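Local coordinates for uncharacterized protein (Bacteroides ovatus, PDB 4DQA) that is of unknown function but probably binds carbohydrate, having an N-terminal E-set-like domain followed by a concanavalin A-like lectin/glucanase-type domain, at residues D56-K61 and I128-F133; T80-S85 and Y89-E94; M113-H116 and S121-S124. All coordinates share one frame; numbering follows the deposited sequence. Where two conformers were deposited one is given.

From the N terminus, contact 1 opens first, in helix 52-62, and closes last, when strand 128-135 comes back to that helix. The long excursion between encloses the other two contacts, which follow one another without crossing. Contact 2 closes a short loop, residues 80-85 meeting 89-94 as the chain passes from the edge of one N-terminal-domain sheet into the other. Strand 107-117 then leads into contact 3, where residues 121-124 fold back against 113-116, again joining these two sheets. Contacts 1 and 3 touch where strands 107-117 and 128-135 pair, Ala129 O lying 2.8 Å from Met113 N, a probable hydrogen bond. Contact 2 touches neither, its centre about 14 Å from that of contact 3.

Contact 1 of 3, residues D56-K61 and I128-F133; sequences DEYNAK and IAYFFF
Tyr58 sets CD2 over one face of the Tyr130 ring, while the opposite face is covered from within the strand by CG2 of Ile128, in one of its two conformers; both atoms lie off toward the rim of the ring. Together with Phe132 these tyrosines form an aromatic cluster that fastens helix 52-62 to strand 128-135 on a β-sandwich consistent with the E-set family. Tyr58 makes the whole of the helix side of the contact. Its ring, carried toward the strand with CG anti to the backbone N (chi1 -171°), bears on two residues of the same strand face, Tyr130 and Phe132. Neither pair is a regular stack: the Tyr58 and Tyr130 planes are inclined by 43°, and the Tyr58 and Phe132 planes by 51°, their centroids 5.6 Å apart. Tyr62 and Tyr66 widen the cluster, the first meeting the Tyr58 ring and the second that of Phe132. The phenol end of Tyr58 has two kinds of neighbour: OH is hydrogen-bonded to Glu15 OE2, and the same oxygen lies 3.7 Å from Phe132 CZ.

Contact 2 of 3, residues T80-S85 and Y89-E94; sequences TSSISS and YADNIE
Asp91 is held through its backbone at both ends: its N donates to Ser82 O over 2.9 Å, and its carbonyl O accepts a 2.7 Å bond from Ser81 OG. The first of these is nearly straight, with 166° at the hydrogen. In the second, the hydroxyl approaches at a C=O...OG angle of 120° and tilted out of the carbonyl plane; with OG anti to the backbone N (chi1 -166°), Ser81 reaches across to make it. Ser82 O is also approached by Ala90 CA at 3.4 Å, a CA-H...O contact. Beside these polar links, Ile83 packs CG1 tightly on Ala90, 3.5 Å from its CA, and Ile93 CD1 comes to 3.5 Å from Thr80 O.

Two waters extend the polar side. One bridges Ser84 OG to Asp91 OD2. The other accepts from Ser84 N and donates both to Tyr89 O and to Asp91 OD1, at 2.9 Å from the latter.

Further out, two sheets of the β-sandwich fix the partners. Ser81 and Ile83 bond through their backbones to Val45 and Val43 of strand 43-49, whereas Ala90 and Ile93 bond to Ser33 and Leu31 of strand 27-35. The short loop thus carries the chain from strand 80-83, at the margin of one sheet, to strand 93-97, an inner strand of the other. Each carboxylate oxygen of Asp91 accepts a hydrogen bond from a water, consistent with an ionised side chain whose charge is probably met in part by bound solvent while the direct grip on this residue falls to its backbone.

Contact 3 of 3, residues M113-H116 and S121-S124; sequences MRVH and STLS
Beside the carbonyl oxygen of Val115 comes a methyl group of Thr122, CG2, at 3.6 Å, the shortest approach across this contact, while the hydroxyl on the same CB serves a different partner: OG1 of Thr122 is hydrogen-bonded to Asn127 ND2. Asn127 also pairs through its backbone with Val115, so that one residue, just ahead of strand 128-135, is bound to both segments. The split between methyl and hydroxyl follows from the rotation about the Thr122 CA-CB bond. At chi1 68° the hydroxyl sits between the backbone N and the carbonyl carbon, and CG2 is left anti to that carbon, pointing across to strand 107-117. There it lies mainly against the backbone, 4.0 Å from His116 CA, with Val115 CG1 farther off at 4.5 Å.

The two segments do not pair as neighbouring strands, their nearest CA atoms, those of His116 and Thr122, being 6.5 Å apart. They belong instead to different sheets of a β-sandwich, consistent with an E-set-like fold. Strand 107-117 runs antiparallel between strands 43-49 and 128-135, and residues 121-122 form a weakly bonded edge strand of the other sheet, parallel to strand 8-10, with Ser121 bonded through its backbone to Val9. Thr122 therefore meets strand 107-117 from the facing sheet, after a short connection between the two.

Around the methyl contact, Val115 is buried, packing also on Tyr47, Phe11 and Asn127. The neighbouring His116 directs CB away from Thr122, and its ring is tethered on the strand 43-49 side, where NE2 is hydrogen-bonded to Ser48 OG.

Contact 1 of 3, residues D56-K61 and I128-F133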
ATOM      1  N   ASP A  56     -12.078  -3.100  18.031  1.00 21.80           N
ATOM      2  CA  ASP A  56     -12.951  -2.190  17.321  1.00 24.38           C
ATOM      3  C   ASP A  56     -13.210  -0.926  18.143  1.00 20.21           C
ATOM      4  O   ASP A  56     -13.224   0.177  17.586  1.00 21.93           O
ATOM      5  CB  ASP A  56     -14.261  -2.892  16.957  1.00 26.01           C
ATOM      6  CG  ASP A  56     -14.044  -4.162  16.131  1.00 21.97           C
ATOM      7  OD1 ASP A  56     -13.104  -4.208  15.318  1.00 30.22           O
ATOM      8  OD2 ASP A  56     -14.835  -5.110  16.300  1.00 33.26           O
ATOM      9  N   GLU A  57     -13.438  -1.067  19.447  1.00 19.27           N
ATOM     10  CA  GLU A  57     -13.626   0.118  20.286  1.00 19.69           C
ATOM     11  C   GLU A  57     -12.401   1.004  20.309  1.00 23.32           C
ATOM     12  O   GLU A  57     -12.519   2.227  20.318  1.00 22.15           O
ATOM     13  CB  GLU A  57     -13.964  -0.231  21.726  1.00 20.73           C
ATOM     14  CG  GLU A  57     -15.328  -0.767  21.970  1.00 25.97           C
ATOM     15  CD  GLU A  57     -15.575  -0.956  23.450  1.00 23.09           C
ATOM     16  OE1 GLU A  57     -15.152  -1.984  23.997  1.00 23.46           O
ATOM     17  OE2 GLU A  57     -16.213  -0.086  24.061  1.00 27.13           O
ATOM     18  N   TYR A  58     -11.226   0.381  20.363  1.00 18.56           N
ATOM     19  CA  TYR A  58      -9.976   1.130  20.371  1.00 17.94           C
ATOM     20  C   TYR A  58      -9.840   1.877  19.051  1.00 20.19           C
ATOM     21  O   TYR A  58      -9.556   3.081  19.005  1.00 22.97           O
ATOM     22  CB  TYR A  58      -8.794   0.154  20.583  1.00 17.64           C
ATOM     23  CG  TYR A  58      -7.470   0.838  20.817  1.00 18.86           C
ATOM     24  CD1 TYR A  58      -6.761   1.356  19.769  1.00 23.70           C
ATOM     25  CD2 TYR A  58      -6.928   0.913  22.097  1.00 21.62           C
ATOM     26  CE1 TYR A  58      -5.542   1.974  19.968  1.00 21.38           C
ATOM     27  CE2 TYR A  58      -5.698   1.534  22.313  1.00 25.28           C
ATOM     28  CZ  TYR A  58      -5.026   2.053  21.247  1.00 22.06           C
ATOM     29  OH  TYR A  58      -3.794   2.696  21.408  1.00 28.28           O
ATOM     30  N   ASN A  59     -10.067   1.188  17.949  1.00 20.26           N
ATOM     31  CA  ASN A  59      -9.909   1.825  16.647  1.00 23.52           C
ATOM     32  C   ASN A  59     -10.915   2.959  16.481  1.00 26.29           C
ATOM     33  O   ASN A  59     -10.603   4.002  15.900  1.00 25.37           O
ATOM     34  CB  ASN A  59     -10.090   0.806  15.536  1.00 21.76           C
ATOM     35  CG  ASN A  59      -8.856  -0.079  15.334  1.00 22.45           C
ATOM     36  OD1 ASN A  59      -7.738   0.285  15.705  1.00 23.45           O
ATOM     37  ND2 ASN A  59      -9.074  -1.240  14.745  1.00 24.18           N
ATOM     38  N   ALA A  60     -12.121   2.786  17.011  1.00 23.58           N
ATOM     39  CA  ALA A  60     -13.121   3.859  16.894  1.00 23.57           C
ATOM     40  C   ALA A  60     -12.741   5.071  17.762  1.00 23.73           C
ATOM     41  O   ALA A  60     -12.917   6.227  17.367  1.00 29.30           O
ATOM     42  CB  ALA A  60     -14.491   3.327  17.259  1.00 25.22           C
ATOM     43  N   LYS A  61     -12.247   4.816  18.958  1.00 21.92           N
ATOM     44  CA  LYS A  61     -11.862   5.870  19.894  1.00 23.15           C
ATOM     45  C   LYS A  61     -10.699   6.708  19.370  1.00 28.84           C
ATOM     46  O   LYS A  61     -10.664   7.938  19.537  1.00 23.73           O
ATOM     47  CB  LYS A  61     -11.496   5.241  21.229  1.00 23.26           C
ATOM     48  CG  LYS A  61     -11.132   6.215  22.336  1.00 24.80           C
ATOM     49  CD  LYS A  61     -11.057   5.462  23.663  1.00 26.10           C
ATOM     50  CE  LYS A  61     -10.669   6.377  24.797  1.00 35.78           C
ATOM     51  NZ  LYS A  61     -10.536   5.601  26.073  1.00 41.65           N
ATOM     52  N   ILE A 128      -7.212  -4.709  30.469  1.00 15.98           N
ATOM     53  CA  ILE A 128      -6.739  -5.183  29.175  0.50 15.59           C
ATOM     54  C   ILE A 128      -5.370  -4.573  28.896  1.00 16.67           C
ATOM     55  O   ILE A 128      -5.157  -3.373  29.085  1.00 18.02           O
ATOM     56  CB  ILE A 128      -7.706  -4.817  28.033  0.50 17.01           C
ATOM     57  CG1 ILE A 128      -9.077  -5.459  28.262  0.50 20.07           C
ATOM     58  CG2 ILE A 128      -7.103  -5.231  26.684  0.50 20.03           C
ATOM     59  CD1 ILE A 128     -10.157  -4.924  27.359  0.50 21.36           C
ATOM     60  N   ALA A 129      -4.435  -5.416  28.483  1.00 15.55           N
ATOM     61  CA  ALA A 129      -3.108  -4.997  28.071  1.00 17.43           C
ATOM     62  C   ALA A 129      -3.060  -5.128  26.547  1.00 18.12           C
ATOM     63  O   ALA A 129      -3.467  -6.167  26.003  1.00 19.06           O
ATOM     64  CB  ALA A 129      -2.044  -5.884  28.723  1.00 19.27           C
ATOM     65  N   TYR A 130      -2.558  -4.098  25.873  1.00 17.81           N
ATOM     66  CA  TYR A 130      -2.530  -4.085  24.413  1.00 19.25           C
ATOM     67  C   TYR A 130      -1.106  -4.223  23.907  1.00 17.65           C
ATOM     68  O   TYR A 130      -0.220  -3.460  24.291  1.00 19.86           O
ATOM     69  CB  TYR A 130      -3.132  -2.786  23.873  1.00 18.88           C
ATOM     70  CG  TYR A 130      -4.564  -2.532  24.266  1.00 18.30           C
ATOM     71  CD1 TYR A 130      -4.881  -1.975  25.502  1.00 21.66           C
ATOM     72  CD2 TYR A 130      -5.603  -2.822  23.402  1.00 19.73           C
ATOM     73  CE1 TYR A 130      -6.174  -1.739  25.866  1.00 19.65           C
ATOM     74  CE2 TYR A 130      -6.905  -2.569  23.756  1.00 20.25           C
ATOM     75  CZ  TYR A 130      -7.190  -2.048  25.003  1.00 18.72           C
ATOM     76  OH  TYR A 130      -8.505  -1.804  25.382  1.00 21.58           O
ATOM     77  N   PHE A 131      -0.874  -5.245  23.103  1.00 17.07           N
ATOM     78  CA  PHE A 131       0.428  -5.474  22.515  1.00 19.60           C
ATOM     79  C   PHE A 131       0.313  -5.251  21.016  1.00 20.92           C
ATOM     80  O   PHE A 131      -0.471  -5.899  20.352  1.00 20.46           O
ATOM     81  CB  PHE A 131       0.882  -6.892  22.827  1.00 19.31           C
ATOM     82  CG  PHE A 131       0.998  -7.151  24.310  1.00 19.55           C
ATOM     83  CD1 PHE A 131       2.179  -6.855  24.995  1.00 21.56           C
ATOM     84  CD2 PHE A 131      -0.084  -7.609  25.021  1.00 19.70           C
ATOM     85  CE1 PHE A 131       2.273  -7.073  26.370  1.00 24.07           C
ATOM     86  CE2 PHE A 131       0.007  -7.827  26.399  1.00 23.46           C
ATOM     87  CZ  PHE A 131       1.180  -7.544  27.065  1.00 26.11           C
ATOM     88  N   PHE A 132       1.094  -4.310  20.511  1.00 20.96           N
ATOM     89  CA  PHE A 132       0.996  -3.892  19.123  1.00 21.91           C
ATOM     90  C   PHE A 132       2.197  -4.414  18.345  1.00 22.96           C
ATOM     91  O   PHE A 132       3.333  -4.465  18.846  1.00 25.00           O
ATOM     92  CB  PHE A 132       0.930  -2.377  19.045  1.00 21.16           C
ATOM     93  CG  PHE A 132      -0.278  -1.796  19.702  1.00 21.37           C
ATOM     94  CD1 PHE A 132      -1.498  -1.823  19.067  1.00 25.92           C
ATOM     95  CD2 PHE A 132      -0.200  -1.210  20.950  1.00 25.12           C
ATOM     96  CE1 PHE A 132      -2.613  -1.279  19.654  1.00 29.17           C
ATOM     97  CE2 PHE A 132      -1.312  -0.666  21.546  1.00 28.04           C
ATOM     98  CZ  PHE A 132      -2.529  -0.702  20.900  1.00 23.33           C
ATOM     99  N   PHE A 133       1.934  -4.826  17.109  1.00 25.22           N
ATOM    100  CA  PHE A 133       2.967  -5.408  16.257  1.00 25.76           C
ATOM    101  C   PHE A 133       2.898  -4.724  14.906  1.00 28.37           C
ATOM    102  O   PHE A 133       1.851  -4.699  14.258  1.00 29.06           O
ATOM    103  CB  PHE A 133       2.739  -6.908  16.103  1.00 26.88           C
ATOM    104  CG  PHE A 133       2.685  -7.637  17.397  1.00 24.63           C
ATOM    105  CD1 PHE A 133       1.497  -7.685  18.129  1.00 30.38           C
ATOM    106  CD2 PHE A 133       3.810  -8.252  17.922  1.00 32.98           C
ATOM    107  CE1 PHE A 133       1.443  -8.345  19.342  1.00 34.90           C
ATOM    108  CE2 PHE A 133       3.749  -8.910  19.140  1.00 34.72           C
ATOM    109  CZ  PHE A 133       2.569  -8.949  19.847  1.00 35.88           C
TER

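Contact 2 of 3, residues T80-S85 and Y89-E94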
ATOM      1  N   THR A  80      -3.065 -19.460  34.039  1.00 16.94           N
ATOM      2  CA  THR A  80      -3.174 -18.927  35.386  1.00 16.10           C
ATOM      3  C   THR A  80      -1.830 -18.486  35.975  1.00 18.71           C
ATOM      4  O   THR A  80      -0.753 -18.981  35.598  1.00 19.71           O
ATOM      5  CB  THR A  80      -3.794 -19.975  36.356  1.00 18.76           C
ATOM      6  OG1 THR A  80      -2.903 -21.095  36.504  1.00 20.89           O
ATOM      7  CG2 THR A  80      -5.139 -20.463  35.868  1.00 17.12           C
ATOM      8  N   SER A  81      -1.906 -17.529  36.893  1.00 16.95           N
ATOM      9  CA  SER A  81      -0.766 -17.132  37.703  1.00 17.13           C
ATOM     10  C   SER A  81      -1.249 -16.667  39.066  1.00 18.80           C
ATOM     11  O   SER A  81      -2.421 -16.875  39.417  1.00 19.45           O
ATOM     12  CB  SER A  81       0.040 -16.043  37.002  1.00 20.18           C
ATOM     13  OG  SER A  81       1.294 -15.917  37.654  1.00 19.23           O
ATOM     14  N   SER A  82      -0.370 -16.056  39.839  1.00 19.80           N
ATOM     15  CA  SER A  82      -0.745 -15.589  41.159  1.00 18.66           C
ATOM     16  C   SER A  82       0.159 -14.453  41.593  1.00 21.74           C
ATOM     17  O   SER A  82       1.244 -14.265  41.035  1.00 21.99           O
ATOM     18  CB  SER A  82      -0.718 -16.733  42.173  1.00 24.23           C
ATOM     19  OG  SER A  82       0.617 -17.182  42.379  1.00 29.85           O
ATOM     20  N   ILE A  83      -0.331 -13.679  42.555  1.00 23.36           N
ATOM     21  CA  ILE A  83       0.439 -12.602  43.169  1.00 24.39           C
ATOM     22  C   ILE A  83       0.651 -13.035  44.600  1.00 26.25           C
ATOM     23  O   ILE A  83      -0.304 -13.175  45.365  1.00 26.10           O
ATOM     24  CB  ILE A  83      -0.332 -11.272  43.124  1.00 22.90           C
ATOM     25  CG1 ILE A  83      -0.644 -10.914  41.670  1.00 27.50           C
ATOM     26  CG2 ILE A  83       0.484 -10.147  43.795  1.00 28.08           C
ATOM     27  CD1 ILE A  83      -1.705  -9.887  41.486  1.00 27.85           C
ATOM     28  N   SER A  84       1.909 -13.253  44.959  1.00 29.69           N
ATOM     29  CA  SER A  84       2.245 -13.740  46.293  1.00 32.94           C
ATOM     30  C   SER A  84       1.844 -12.748  47.381  1.00 32.75           C
ATOM     31  O   SER A  84       1.855 -11.540  47.173  1.00 31.30           O
ATOM     32  CB  SER A  84       3.748 -14.011  46.369  1.00 36.98           C
ATOM     33  OG  SER A  84       4.120 -15.016  45.438  1.00 39.03           O
ATOM     34  N   SER A  85       1.497 -13.262  48.552  1.00 37.91           N
ATOM     35  CA  SER A  85       1.118 -12.405  49.669  0.50 42.63           C
ATOM     36  C   SER A  85       2.189 -11.347  49.919  1.00 44.00           C
ATOM     37  O   SER A  85       3.384 -11.646  49.948  1.00 42.75           O
ATOM     38  CB  SER A  85       0.889 -13.239  50.936  0.50 44.64           C
ATOM     39  OG  SER A  85       0.543 -12.409  52.035  0.50 44.97           O
ATOM     40  N   TYR A  89       3.117  -7.514  42.065  1.00 26.04           N
ATOM     41  CA  TYR A  89       3.133  -8.018  40.687  1.00 27.07           C
ATOM     42  C   TYR A  89       3.002  -9.523  40.620  1.00 23.83           C
ATOM     43  O   TYR A  89       3.619 -10.271  41.408  1.00 24.33           O
ATOM     44  CB  TYR A  89       4.411  -7.621  39.962  1.00 27.97           C
ATOM     45  CG  TYR A  89       4.573  -6.140  39.820  1.00 27.47           C
ATOM     46  CD1 TYR A  89       4.042  -5.468  38.735  1.00 31.17           C
ATOM     47  CD2 TYR A  89       5.244  -5.415  40.788  1.00 33.41           C
ATOM     48  CE1 TYR A  89       4.184  -4.102  38.610  1.00 34.09           C
ATOM     49  CE2 TYR A  89       5.389  -4.051  40.679  1.00 35.79           C
ATOM     50  CZ  TYR A  89       4.858  -3.400  39.587  1.00 37.17           C
ATOM     51  OH  TYR A  89       4.999  -2.042  39.462  1.00 40.94           O
ATOM     52  N   ALA A  90       2.205  -9.970  39.662  1.00 20.10           N
ATOM     53  CA  ALA A  90       1.983 -11.386  39.475  1.00 18.19           C
ATOM     54  C   ALA A  90       3.230 -12.057  38.943  1.00 20.15           C
ATOM     55  O   ALA A  90       4.026 -11.458  38.215  1.00 23.51           O
ATOM     56  CB  ALA A  90       0.826 -11.619  38.498  1.00 20.11           C
ATOM     57  N   ASP A  91       3.363 -13.337  39.267  1.00 22.30           N
ATOM     58  CA  ASP A  91       4.404 -14.127  38.644  1.00 22.06           C
ATOM     59  C   ASP A  91       4.205 -14.097  37.135  1.00 21.12           C
ATOM     60  O   ASP A  91       3.077 -14.200  36.620  1.00 20.22           O
ATOM     61  CB  ASP A  91       4.374 -15.561  39.133  1.00 22.24           C
ATOM     62  CG  ASP A  91       4.786 -15.699  40.596  1.00 27.22           C
ATOM     63  OD1 ASP A  91       5.335 -14.748  41.180  1.00 30.42           O
ATOM     64  OD2 ASP A  91       4.541 -16.785  41.148  1.00 33.81           O
ATOM     65  N   ASN A  92       5.312 -13.957  36.429  1.00 19.88           N
ATOM     66  CA  ASN A  92       5.278 -13.796  34.999  1.00 21.53           C
ATOM     67  C   ASN A  92       4.714 -14.999  34.251  1.00 20.91           C
ATOM     68  O   ASN A  92       4.944 -16.176  34.606  1.00 20.80           O
ATOM     69  CB  ASN A  92       6.697 -13.540  34.504  1.00 23.18           C
ATOM     70  CG  ASN A  92       6.741 -13.181  33.044  1.00 28.80           C
ATOM     71  OD1 ASN A  92       6.247 -12.127  32.642  1.00 28.34           O
ATOM     72  ND2 ASN A  92       7.331 -14.051  32.238  1.00 24.76           N
ATOM     73  N   ILE A  93       3.982 -14.694  33.199  1.00 20.98           N
ATOM     74  CA  ILE A  93       3.543 -15.660  32.213  1.00 18.96           C
ATOM     75  C   ILE A  93       4.216 -15.311  30.895  1.00 19.88           C
ATOM     76  O   ILE A  93       4.377 -14.134  30.583  1.00 22.09           O
ATOM     77  CB  ILE A  93       2.011 -15.545  32.038  1.00 27.23           C
ATOM     78  CG1 ILE A  93       1.337 -16.149  33.261  1.00 29.44           C
ATOM     79  CG2 ILE A  93       1.540 -16.136  30.716  1.00 31.95           C
ATOM     80  CD1 ILE A  93       1.660 -17.537  33.475  1.00 37.40           C
ATOM     81  N   GLU A  94       4.622 -16.309  30.116  1.00 19.14           N
ATOM     82  CA  GLU A  94       5.226 -16.045  28.806  1.00 21.13           C
ATOM     83  C   GLU A  94       4.192 -16.268  27.717  1.00 24.10           C
ATOM     84  O   GLU A  94       3.526 -17.298  27.677  1.00 24.06           O
ATOM     85  CB  GLU A  94       6.462 -16.935  28.585  1.00 23.70           C
ATOM     86  CG  GLU A  94       7.280 -16.581  27.392  1.00 31.34           C
ATOM     87  CD  GLU A  94       8.611 -17.331  27.360  1.00 45.15           C
ATOM     88  OE1 GLU A  94       8.657 -18.404  26.738  1.00 37.41           O
ATOM     89  OE2 GLU A  94       9.585 -16.840  27.972  1.00 49.89           O
TER
HETATM   90  O   HOH W   1       2.744 -16.521  43.604  1.00 42.43           O
HETATM   91  O   HOH W   2       4.000 -12.669  42.739  1.00 29.80           O

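Contact 3 of 3, residues M113-H116 and S121-S124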
HETATM    1  N   MSE A 113      -4.867  -8.585  25.680  1.00 15.91           N
HETATM    2  CA  MSE A 113      -4.976  -9.619  26.702  1.00 16.08           C
HETATM    3  C   MSE A 113      -5.782  -9.118  27.894  1.00 16.50           C
HETATM    4  O   MSE A 113      -5.522  -8.048  28.418  1.00 17.57           O
HETATM    5  CB  MSE A 113      -3.592 -10.007  27.195  1.00 16.48           C
HETATM    6  CG  MSE A 113      -2.634 -10.518  26.132  1.00 20.50           C
HETATM    7 SE   MSE A 113      -3.253 -12.205  25.375  0.75 25.36          SE
HETATM    8  CE  MSE A 113      -3.742 -13.138  26.936  1.00 18.34           C
ATOM      9  N   ARG A 114      -6.743  -9.919  28.326  1.00 14.52           N
ATOM     10  CA  ARG A 114      -7.556  -9.612  29.476  1.00 13.63           C
ATOM     11  C   ARG A 114      -7.043 -10.344  30.680  1.00 16.26           C
ATOM     12  O   ARG A 114      -6.621 -11.488  30.574  1.00 16.13           O
ATOM     13  CB  ARG A 114      -8.996 -10.049  29.218  1.00 18.27           C
ATOM     14  CG  ARG A 114      -9.944  -9.690  30.335  1.00 21.79           C
ATOM     15  CD  ARG A 114     -11.368  -9.905  29.908  1.00 40.45           C
ATOM     16  NE  ARG A 114     -11.859  -8.911  28.951  1.00 49.78           N
ATOM     17  CZ  ARG A 114     -12.478  -7.780  29.288  1.00 49.69           C
ATOM     18  NH1 ARG A 114     -12.644  -7.469  30.573  1.00 54.45           N
ATOM     19  NH2 ARG A 114     -12.937  -6.959  28.342  1.00 35.92           N
ATOM     20  N   VAL A 115      -7.084  -9.682  31.834  1.00 13.29           N
ATOM     21  CA  VAL A 115      -6.810 -10.355  33.099  1.00 13.71           C
ATOM     22  C   VAL A 115      -8.118 -10.568  33.859  1.00 14.29           C
ATOM     23  O   VAL A 115      -9.048  -9.738  33.809  1.00 15.82           O
ATOM     24  CB  VAL A 115      -5.752  -9.595  33.963  1.00 12.80           C
ATOM     25  CG1 VAL A 115      -6.259  -8.208  34.359  1.00 15.61           C
ATOM     26  CG2 VAL A 115      -5.372 -10.399  35.207  1.00 15.00           C
ATOM     27  N   HIS A 116      -8.181 -11.688  34.573  1.00 13.68           N
ATOM     28  CA  HIS A 116      -9.303 -12.116  35.381  1.00 14.66           C
ATOM     29  C   HIS A 116      -8.748 -12.493  36.760  1.00 14.75           C
ATOM     30  O   HIS A 116      -7.547 -12.774  36.906  1.00 15.96           O
ATOM     31  CB  HIS A 116      -9.940 -13.387  34.799  1.00 13.62           C
ATOM     32  CG  HIS A 116     -10.268 -13.322  33.346  1.00 14.64           C
ATOM     33  ND1 HIS A 116     -11.416 -12.743  32.855  1.00 18.74           N
ATOM     34  CD2 HIS A 116      -9.585 -13.773  32.268  1.00 16.22           C
ATOM     35  CE1 HIS A 116     -11.417 -12.825  31.537  1.00 18.48           C
ATOM     36  NE2 HIS A 116     -10.331 -13.473  31.158  1.00 17.66           N
ATOM     37  N   SER A 121     -11.640  -8.496  42.506  1.00 25.32           N
ATOM     38  CA  SER A 121     -12.164  -7.850  41.299  1.00 25.64           C
ATOM     39  C   SER A 121     -11.063  -7.284  40.423  1.00 24.75           C
ATOM     40  O   SER A 121      -9.987  -6.955  40.902  1.00 23.95           O
ATOM     41  CB  SER A 121     -13.098  -6.705  41.696  1.00 33.52           C
ATOM     42  OG  SER A 121     -14.310  -7.225  42.201  1.00 42.34           O
ATOM     43  N   THR A 122     -11.335  -7.154  39.129  1.00 26.77           N
ATOM     44  CA  THR A 122     -10.435  -6.405  38.275  1.00 24.57           C
ATOM     45  C   THR A 122     -11.033  -5.031  38.009  1.00 33.01           C
ATOM     46  O   THR A 122     -12.233  -4.816  38.203  1.00 36.19           O
ATOM     47  CB  THR A 122     -10.196  -7.110  36.943  1.00 22.29           C
ATOM     48  OG1 THR A 122     -11.403  -7.095  36.180  1.00 27.91           O
ATOM     49  CG2 THR A 122      -9.747  -8.539  37.161  1.00 25.07           C
ATOM     50  N   LEU A 123     -10.188  -4.104  37.571  1.00 38.20           N
ATOM     51  CA  LEU A 123     -10.603  -2.721  37.339  1.00 41.16           C
ATOM     52  C   LEU A 123     -11.018  -2.509  35.887  1.00 41.52           C
ATOM     53  O   LEU A 123     -10.185  -2.544  34.991  1.00 30.97           O
ATOM     54  CB  LEU A 123      -9.455  -1.775  37.693  1.00 46.71           C
ATOM     55  N   SER A 124     -12.307  -2.293  35.651  1.00 40.94           N
ATOM     56  CA  SER A 124     -12.787  -2.066  34.289  1.00 45.85           C
ATOM     57  C   SER A 124     -12.049  -0.876  33.683  1.00 43.46           C
ATOM     58  O   SER A 124     -11.765   0.106  34.374  1.00 45.76           O
ATOM     59  CB  SER A 124     -14.301  -1.823  34.268  1.00 55.01           C
ATOM     60  OG  SER A 124     -14.789  -1.759  32.932  1.00 60.49           O
TER